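PDB 4TTP: dephospho-CoA kinase from Legionella pneumophila subsp. pneumophila, which probably catalyses the ATP-dependent phosphorylation of the 3'-hydroxyl group of dephospho-CoA, the last step of coenzyme A biosynthesis. Local coordinates for residues N24-K29 against E149-R154; V105-I110 against H134-Q139; L138-L143 against A183-I188. All coordinates share one frame; numbering follows the deposited sequence. Where two conformers were deposited one is given.

Contact 1: residues N24-K29 against E149-R154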
# COMPACT_ATOMS: atom_id res chain seq x y z
N ASN A 24 -6.20 0.16 -4.25
CA ASN A 24 -5.37 -0.67 -5.12
C ASN A 24 -4.65 0.21 -6.15
O ASN A 24 -5.09 1.32 -6.43
CB ASN A 24 -6.20 -1.75 -5.81
CG ASN A 24 -7.34 -1.17 -6.63
OD1 ASN A 24 -8.00 -0.22 -6.22
ND2 ASN A 24 -7.58 -1.76 -7.80
N ILE A 25 -3.54 -0.29 -6.69
CA ILE A 25 -2.73 0.48 -7.62
C ILE A 25 -3.50 0.74 -8.91
O ILE A 25 -3.29 1.76 -9.57
CB ILE A 25 -1.39 -0.23 -7.91
CG1 ILE A 25 -0.54 -0.23 -6.63
CG2 ILE A 25 -0.65 0.43 -9.07
CD1 ILE A 25 0.94 -0.58 -6.80
N ALA A 26 -4.40 -0.17 -9.27
CA ALA A 26 -5.20 -0.00 -10.48
C ALA A 26 -6.21 1.14 -10.34
O ALA A 26 -6.90 1.48 -11.29
CB ALA A 26 -5.93 -1.30 -10.81
N SER A 27 -6.28 1.73 -9.15
CA SER A 27 -7.18 2.85 -8.90
C SER A 27 -6.45 4.20 -8.88
O SER A 27 -7.09 5.25 -8.76
CB SER A 27 -7.93 2.65 -7.58
OG SER A 27 -9.03 1.77 -7.75
N GLY A 28 -5.13 4.16 -9.01
CA GLY A 28 -4.32 5.36 -9.09
C GLY A 28 -3.66 5.75 -7.78
O GLY A 28 -3.26 6.90 -7.60
N LYS A 29 -3.54 4.79 -6.87
CA LYS A 29 -2.96 5.05 -5.55
C LYS A 29 -1.53 5.59 -5.64
O LYS A 29 -1.17 6.52 -4.92
CB LYS A 29 -2.98 3.77 -4.71
CG LYS A 29 -2.39 3.94 -3.32
CD LYS A 29 -2.65 2.73 -2.45
CE LYS A 29 -1.71 1.58 -2.77
NZ LYS A 29 -2.04 0.36 -1.99
N GLU A 149 -14.12 0.32 -15.04
CA GLU A 149 -13.57 0.31 -16.39
C GLU A 149 -12.15 0.87 -16.41
O GLU A 149 -11.29 0.35 -17.13
CB GLU A 149 -14.46 1.11 -17.34
CG GLU A 149 -14.21 0.81 -18.82
OE1 GLU A 149 -14.56 -0.91 -20.43
OE2 GLU A 149 -15.30 -1.28 -18.40
N SER A 150 -11.91 1.92 -15.64
CA SER A 150 -10.58 2.52 -15.55
C SER A 150 -9.60 1.53 -14.94
O SER A 150 -8.46 1.40 -15.41
CB SER A 150 -10.62 3.80 -14.72
OG SER A 150 -11.62 4.69 -15.20
N GLN A 151 -10.03 0.84 -13.89
CA GLN A 151 -9.19 -0.16 -13.23
C GLN A 151 -8.76 -1.24 -14.21
O GLN A 151 -7.57 -1.57 -14.30
CB GLN A 151 -9.94 -0.81 -12.06
CG GLN A 151 -10.22 0.13 -10.91
CD GLN A 151 -10.74 -0.61 -9.69
OE1 GLN A 151 -10.10 -1.53 -9.19
NE2 GLN A 151 -11.91 -0.20 -9.20
N LEU A 152 -9.73 -1.80 -14.92
CA LEU A 152 -9.45 -2.81 -15.93
C LEU A 152 -8.43 -2.28 -16.93
O LEU A 152 -7.42 -2.93 -17.18
CB LEU A 152 -10.73 -3.23 -16.65
CG LEU A 152 -11.78 -3.90 -15.76
CD1 LEU A 152 -13.09 -4.08 -16.53
CD2 LEU A 152 -11.28 -5.24 -15.25
N ASP A 153 -8.70 -1.10 -17.48
CA ASP A 153 -7.79 -0.49 -18.45
C ASP A 153 -6.37 -0.40 -17.88
O ASP A 153 -5.42 -0.79 -18.55
CB ASP A 153 -8.28 0.90 -18.85
CG ASP A 153 -9.49 0.85 -19.78
OD1 ASP A 153 -9.61 -0.12 -20.56
OD2 ASP A 153 -10.32 1.78 -19.73
N ARG A 154 -6.24 0.09 -16.65
CA ARG A 154 -4.93 0.23 -16.03
C ARG A 154 -4.23 -1.12 -15.82
O ARG A 154 -3.04 -1.25 -16.09
CB ARG A 154 -5.05 0.95 -14.68
CG ARG A 154 -5.26 2.45 -14.81
CD ARG A 154 -5.00 3.18 -13.50
NE ARG A 154 -5.42 4.58 -13.57
CZ ARG A 154 -6.65 5.01 -13.33
NH1 ARG A 154 -7.62 4.15 -12.99
NH2 ARG A 154 -6.93 6.30 -13.42
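Asn24, Ala26 and Ser27 of the P-loop (Walker A motif) pack against Gln151 and Arg154 on helix 148-159. The loop follows strand 18-23, and residues 26-29 belong to the predicted ATP site.

Two hydrogen bonds cross the contact. Asn24 ND2 donates to Gln151 OE1 over 2.9 Å. The two amides are turned 63° apart, and the donor sits well above the carbonyl plane of Gln151. The Asn24 amide is anchored at its other end too, because Ser27 OG donates to Asn24 OD1 at 2.7 Å. The Gln151 amide is likewise held at both ends, since its NE2 bonds to Ala146 O. The second bond runs from Arg154 NH1 to Ala26 O, at 3.2 Å and with a bent N-H...O angle of 141°. The extended Arg154 chain brings NH1 to this carbonyl obliquely.

Van der Waals contacts accompany these bonds. Ala26 CB lies 4.2 Å from Gln151 CB. Ser27 OG rests 3.5 Å from Gln151 CD. Leu170 of helix 163-171 touches both Asn24 and Gln151.

Ala26 O has a second contact besides Arg154. The CA-H of Gln151 points at it, with Gln151 CA 3.4 Å from Ala26 O and an angle of 158° at the hydrogen.

Contact 2: residues V105-I110 against H134-Q139; sequences VIRKKI and HYPYLQ
A type I beta turn, Tyr135 to Leu138, presents Tyr135, Pro136 and Tyr137 to Arg107 and Ile110 on helix 92-115. The two segments share no hydrogen bond. The contact rests on apolar groups and on the flat end of one arginine.

Ile110 is the apolar anchor. Its CD1 meets the edge of the Tyr135 ring, 3.9 Å from Tyr135 CE1 and near the ring plane. Its CG2 is 4.1 Å from Tyr137 CE2. The same two methyl groups both reach the phenol oxygen from one side: Tyr137 OH is 3.6 Å from Ile110 CD1 and equally far from Ile110 CG2. This hydroxyl is buried and has no polar partner in the model. Ile110 crosses both tyrosines at about a right angle.

The turn belongs to the long connection from strand 122-125 to strand 140-145 in the parallel sheet of this P-loop kinase. Along the chain, helix 92-115 comes just before strand 122-125. Ile124 of that strand touches both Ile110 and Tyr137, and Ile49 of helix 46-53 also touches Ile110.

Arg107 reaches Pro136 and Tyr137 of the turn. Its CG is anti to the backbone N (chi1 169°) and the chain stays extended to NE, which carries the guanidinium from the helix to the turn. Tyr137 CE1 lies over one guanidinium face, toward its rim, 4.1 Å from Arg107 NH1. NH1 itself approaches the edge of the tyrosine ring. Arg107 and Pro136 approach each other from opposite directions, which brings Pro136 CG and CD against NH1; the proline is poorly ordered, so the exact spacing is doubtful. The strong polar partner of Arg107 is Glu111, one turn further along the helix, whose OE2 forms a salt bridge with NE.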
# COMPACT_ATOMS: atom_id res chain seq x y z
N VAL A 105 8.83 -6.20 11.84
CA VAL A 105 9.99 -5.58 11.22
C VAL A 105 9.58 -4.40 10.34
O VAL A 105 10.25 -3.37 10.31
CB VAL A 105 10.78 -6.59 10.36
CG1 VAL A 105 12.13 -6.01 9.97
CG2 VAL A 105 10.99 -7.91 11.11
N ILE A 106 8.48 -4.56 9.61
CA ILE A 106 7.98 -3.49 8.75
C ILE A 106 7.60 -2.29 9.61
O ILE A 106 7.96 -1.15 9.30
CB ILE A 106 6.75 -3.94 7.91
CG1 ILE A 106 7.19 -4.92 6.82
CG2 ILE A 106 6.05 -2.75 7.24
CD1 ILE A 106 6.05 -5.66 6.17
N ARG A 107 6.89 -2.56 10.69
CA ARG A 107 6.42 -1.50 11.58
C ARG A 107 7.57 -0.71 12.21
O ARG A 107 7.47 0.51 12.36
CB ARG A 107 5.53 -2.09 12.68
CG ARG A 107 5.22 -1.10 13.78
CD ARG A 107 4.10 -1.60 14.67
NE ARG A 107 3.88 -0.69 15.79
CZ ARG A 107 2.69 -0.40 16.32
NH1 ARG A 107 1.58 -0.95 15.83
NH2 ARG A 107 2.61 0.44 17.34
N LYS A 108 8.64 -1.40 12.57
CA LYS A 108 9.81 -0.74 13.14
C LYS A 108 10.48 0.15 12.10
O LYS A 108 10.97 1.23 12.43
CB LYS A 108 10.81 -1.77 13.68
CG LYS A 108 10.40 -2.42 14.99
CD LYS A 108 10.03 -1.39 16.05
CE LYS A 108 10.25 -1.90 17.46
NZ LYS A 108 9.95 -0.85 18.47
N LYS A 109 10.48 -0.29 10.85
CA LYS A 109 11.09 0.49 9.77
C LYS A 109 10.27 1.75 9.50
O LYS A 109 10.82 2.82 9.25
CB LYS A 109 11.23 -0.36 8.50
CG LYS A 109 12.60 -0.30 7.84
CD LYS A 109 13.71 -0.56 8.85
CE LYS A 109 14.95 -1.14 8.21
NZ LYS A 109 15.96 -1.50 9.25
N ILE A 110 8.94 1.62 9.55
CA ILE A 110 8.07 2.78 9.37
C ILE A 110 8.30 3.77 10.51
O ILE A 110 8.45 4.97 10.27
CB ILE A 110 6.57 2.37 9.32
CG1 ILE A 110 6.28 1.65 8.01
CG2 ILE A 110 5.66 3.60 9.46
CD1 ILE A 110 4.86 1.12 7.89
N HIS A 134 -2.66 -3.30 12.68
CA HIS A 134 -1.21 -3.18 12.72
C HIS A 134 -0.73 -1.75 12.45
O HIS A 134 0.47 -1.49 12.42
CB HIS A 134 -0.58 -4.14 11.70
CG HIS A 134 -0.67 -5.58 12.09
ND1 HIS A 134 -0.79 -6.59 11.17
CD2 HIS A 134 -0.64 -6.18 13.31
CE1 HIS A 134 -0.84 -7.76 11.80
NE2 HIS A 134 -0.75 -7.53 13.09
N TYR A 135 -1.68 -0.84 12.28
CA TYR A 135 -1.37 0.57 12.06
C TYR A 135 -2.22 1.47 12.97
O TYR A 135 -3.05 2.24 12.49
CB TYR A 135 -1.59 0.96 10.59
CG TYR A 135 -0.78 0.15 9.61
CD1 TYR A 135 0.43 0.63 9.11
CD2 TYR A 135 -1.22 -1.09 9.17
CE1 TYR A 135 1.17 -0.11 8.21
CE2 TYR A 135 -0.48 -1.84 8.27
CZ TYR A 135 0.71 -1.34 7.79
OH TYR A 135 1.45 -2.08 6.89
N PRO A 136 -2.02 1.36 14.29
CA PRO A 136 -2.79 2.11 15.29
C PRO A 136 -2.45 3.60 15.31
O PRO A 136 -3.21 4.41 15.83
CB PRO A 136 -2.37 1.46 16.61
CG PRO A 136 -0.97 1.02 16.35
CD PRO A 136 -0.97 0.54 14.93
N TYR A 137 -1.30 3.94 14.74
CA TYR A 137 -0.70 5.26 14.89
C TYR A 137 -1.16 6.25 13.82
O TYR A 137 -0.59 7.33 13.68
CB TYR A 137 0.83 5.14 14.89
CG TYR A 137 1.37 4.24 13.79
CD1 TYR A 137 1.53 2.88 14.01
CD2 TYR A 137 1.71 4.75 12.55
CE1 TYR A 137 2.02 2.05 13.02
CE2 TYR A 137 2.20 3.93 11.55
CZ TYR A 137 2.35 2.58 11.79
OH TYR A 137 2.84 1.76 10.80
N LEU A 138 -2.20 5.88 13.07
CA LEU A 138 -2.72 6.75 12.02
C LEU A 138 -3.77 7.71 12.56
O LEU A 138 -4.67 7.31 13.30
CB LEU A 138 -3.32 5.92 10.88
CG LEU A 138 -2.33 5.07 10.07
CD1 LEU A 138 -3.09 4.19 9.10
CD2 LEU A 138 -1.33 5.95 9.33
N GLN A 139 -3.65 8.98 12.17
CA GLN A 139 -4.67 9.97 12.49
C GLN A 139 -5.81 9.91 11.48
O GLN A 139 -6.98 10.08 11.82
CB GLN A 139 -4.08 11.38 12.52
CG GLN A 139 -3.50 11.78 13.87
CD GLN A 139 -2.36 10.89 14.32
OE1 GLN A 139 -1.46 10.57 13.55
NE2 GLN A 139 -2.40 10.48 15.58

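Contact 3: residues L138-L143 against A183-I188; sequences LQKVLL and ADDVLI
Leu143 bonds to the neighbouring strand through both its backbone N and its O. Leu143 N donates to Asp185 O at 2.9 Å, nearly straight at 173°. Leu187 N donates to Leu143 O at 2.8 Å. This is the parallel pairing of strand 140-143 with strand 185-188, the outermost strand on this side of the sheet in the P-loop fold. The short strand axes differ in direction by 20°.

Where the pairing begins, the pattern changes. Val141 O accepts two backbone bonds, from Asp185 N at 3.2 Å and from Asp184 N at 3.0 Å. The backbone N of Val141 is taken by a side chain: it donates to Asp184 OD2 over 2.7 Å, on the anti lone pair of that oxygen. Asp184 CG stands beside its own backbone N (chi1 -56°), which turns the carboxylate to the backbone N of Val141.

Apolar groups pack on both faces of the pair. On one face Leu143 CB is 3.7 Å from Ala183 CB. Leu180 of helix 176-181 touches Leu143 and Val186 there. On the other face Leu142 CD1 reaches over to Asp185 CB and Leu187 CB. Leu203 and Tyr207 of helix 193-213 cover Leu142.

Further out, charged groups tie the strands to that same helix. Asp185 OD1 forms a salt bridge with Lys206, and Lys140 NZ forms one with Glu210. The charged atoms of Lys140 and Asp185 are not in contact with each other. Two waters bind Asp185 OD2, and one of them also donates weakly to Val141 O. The other links the charges: it donates to Asp185 OD2 at a short 2.5 Å and accepts from Lys140 NZ at 2.8 Å.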
# COMPACT_ATOMS: atom_id res chain seq x y z
N LEU A 138 -2.20 5.88 13.07
CA LEU A 138 -2.72 6.75 12.02
C LEU A 138 -3.77 7.71 12.56
O LEU A 138 -4.67 7.31 13.30
CB LEU A 138 -3.32 5.92 10.88
CG LEU A 138 -2.33 5.07 10.07
CD1 LEU A 138 -3.09 4.19 9.10
CD2 LEU A 138 -1.33 5.95 9.33
N GLN A 139 -3.65 8.98 12.17
CA GLN A 139 -4.67 9.97 12.49
C GLN A 139 -5.81 9.91 11.48
O GLN A 139 -6.98 10.08 11.82
CB GLN A 139 -4.08 11.38 12.52
CG GLN A 139 -3.50 11.78 13.87
CD GLN A 139 -2.36 10.89 14.32
OE1 GLN A 139 -1.46 10.57 13.55
NE2 GLN A 139 -2.40 10.48 15.58
N LYS A 140 -5.45 9.66 10.22
CA LYS A 140 -6.42 9.62 9.12
C LYS A 140 -6.15 8.45 8.19
O LYS A 140 -5.01 8.01 8.04
CB LYS A 140 -6.37 10.92 8.32
CG LYS A 140 -6.83 12.14 9.08
CD LYS A 140 -8.34 12.25 9.09
CE LYS A 140 -8.80 13.32 10.06
NZ LYS A 140 -10.17 13.80 9.77
N VAL A 141 -7.21 7.96 7.56
CA VAL A 141 -7.09 6.98 6.49
C VAL A 141 -7.69 7.57 5.21
O VAL A 141 -8.85 7.98 5.20
CB VAL A 141 -7.80 5.64 6.84
CG1 VAL A 141 -7.86 4.71 5.64
CG2 VAL A 141 -7.09 4.96 8.00
N LEU A 142 -6.89 7.62 4.16
CA LEU A 142 -7.35 8.03 2.83
C LEU A 142 -7.45 6.83 1.91
O LEU A 142 -6.49 6.09 1.74
CB LEU A 142 -6.40 9.07 2.23
CG LEU A 142 -6.71 9.52 0.80
CD1 LEU A 142 -8.04 10.24 0.72
CD2 LEU A 142 -5.59 10.40 0.28
N LEU A 143 -8.63 6.64 1.32
CA LEU A 143 -8.87 5.53 0.41
C LEU A 143 -9.09 6.06 -1.01
O LEU A 143 -9.94 6.92 -1.23
CB LEU A 143 -10.08 4.71 0.87
CG LEU A 143 -10.63 3.66 -0.10
CD1 LEU A 143 -9.59 2.59 -0.42
CD2 LEU A 143 -11.88 3.02 0.49
N ALA A 183 -12.59 4.38 6.15
CA ALA A 183 -11.83 5.50 5.60
C ALA A 183 -12.41 6.83 6.07
O ALA A 183 -13.63 7.00 6.10
CB ALA A 183 -11.81 5.44 4.08
N ASP A 184 -11.54 7.76 6.42
CA ASP A 184 -11.98 9.09 6.82
C ASP A 184 -12.27 9.93 5.57
O ASP A 184 -13.13 10.81 5.59
CB ASP A 184 -10.92 9.77 7.69
CG ASP A 184 -10.58 8.95 8.92
OD1 ASP A 184 -11.33 9.02 9.91
OD2 ASP A 184 -9.55 8.24 8.89
N ASP A 185 -11.55 9.64 4.49
CA ASP A 185 -11.76 10.32 3.22
C ASP A 185 -11.62 9.33 2.07
O ASP A 185 -10.81 8.41 2.12
CB ASP A 185 -10.76 11.46 3.05
CG ASP A 185 -11.01 12.60 4.02
OD1 ASP A 185 -11.78 13.51 3.67
OD2 ASP A 185 -10.43 12.57 5.13
N VAL A 186 -12.44 9.54 1.04
CA VAL A 186 -12.42 8.70 -0.14
C VAL A 186 -12.21 9.58 -1.37
O VAL A 186 -13.01 10.47 -1.66
CB VAL A 186 -13.73 7.89 -0.29
CG1 VAL A 186 -13.71 7.06 -1.57
CG2 VAL A 186 -13.93 6.99 0.91
N LEU A 187 -11.11 9.33 -2.07
CA LEU A 187 -10.80 10.05 -3.29
C LEU A 187 -11.31 9.24 -4.47
O LEU A 187 -10.78 8.18 -4.79
CB LEU A 187 -9.29 10.30 -3.40
CG LEU A 187 -8.83 11.47 -4.28
CD1 LEU A 187 -7.32 11.63 -4.18
CD2 LEU A 187 -9.25 11.27 -5.73
N ILE A 188 -12.37 9.73 -5.10
CA ILE A 188 -12.93 9.07 -6.27
C ILE A 188 -12.18 9.55 -7.51
O ILE A 188 -12.41 10.66 -8.00
CB ILE A 188 -14.44 9.35 -6.44
CG1 ILE A 188 -15.19 9.01 -5.15
CG2 ILE A 188 -15.00 8.53 -7.59
CD1 ILE A 188 -16.63 9.49 -5.13
O HOH W 1 -11.46 13.41 7.30
O HOH W 2 -8.24 10.94 5.12

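From the N terminus, strand 18-23 leads into the loop 24-29. Contact 1 closes a long loop from there to helix 148-159. Contact 2 is nested inside that loop and joins helix 92-115 to the connection before strand 140-145. Contact 3 starts where contact 2 ends, since both include Leu138 and Gln139. It runs on to strand 185-188, beyond helix 148-159, so contacts 1 and 3 cross along the chain. Contacts 1 and 2 lie on opposite sides of the chain's centre, with their own centres about 26 Å apart. Contact 1 ties the P-loop to helix 148-159, contact 2 helix 92-115 to the connection between strands 122-125 and 140-145, and contact 3 edge strand 185-188 to strand 140-145.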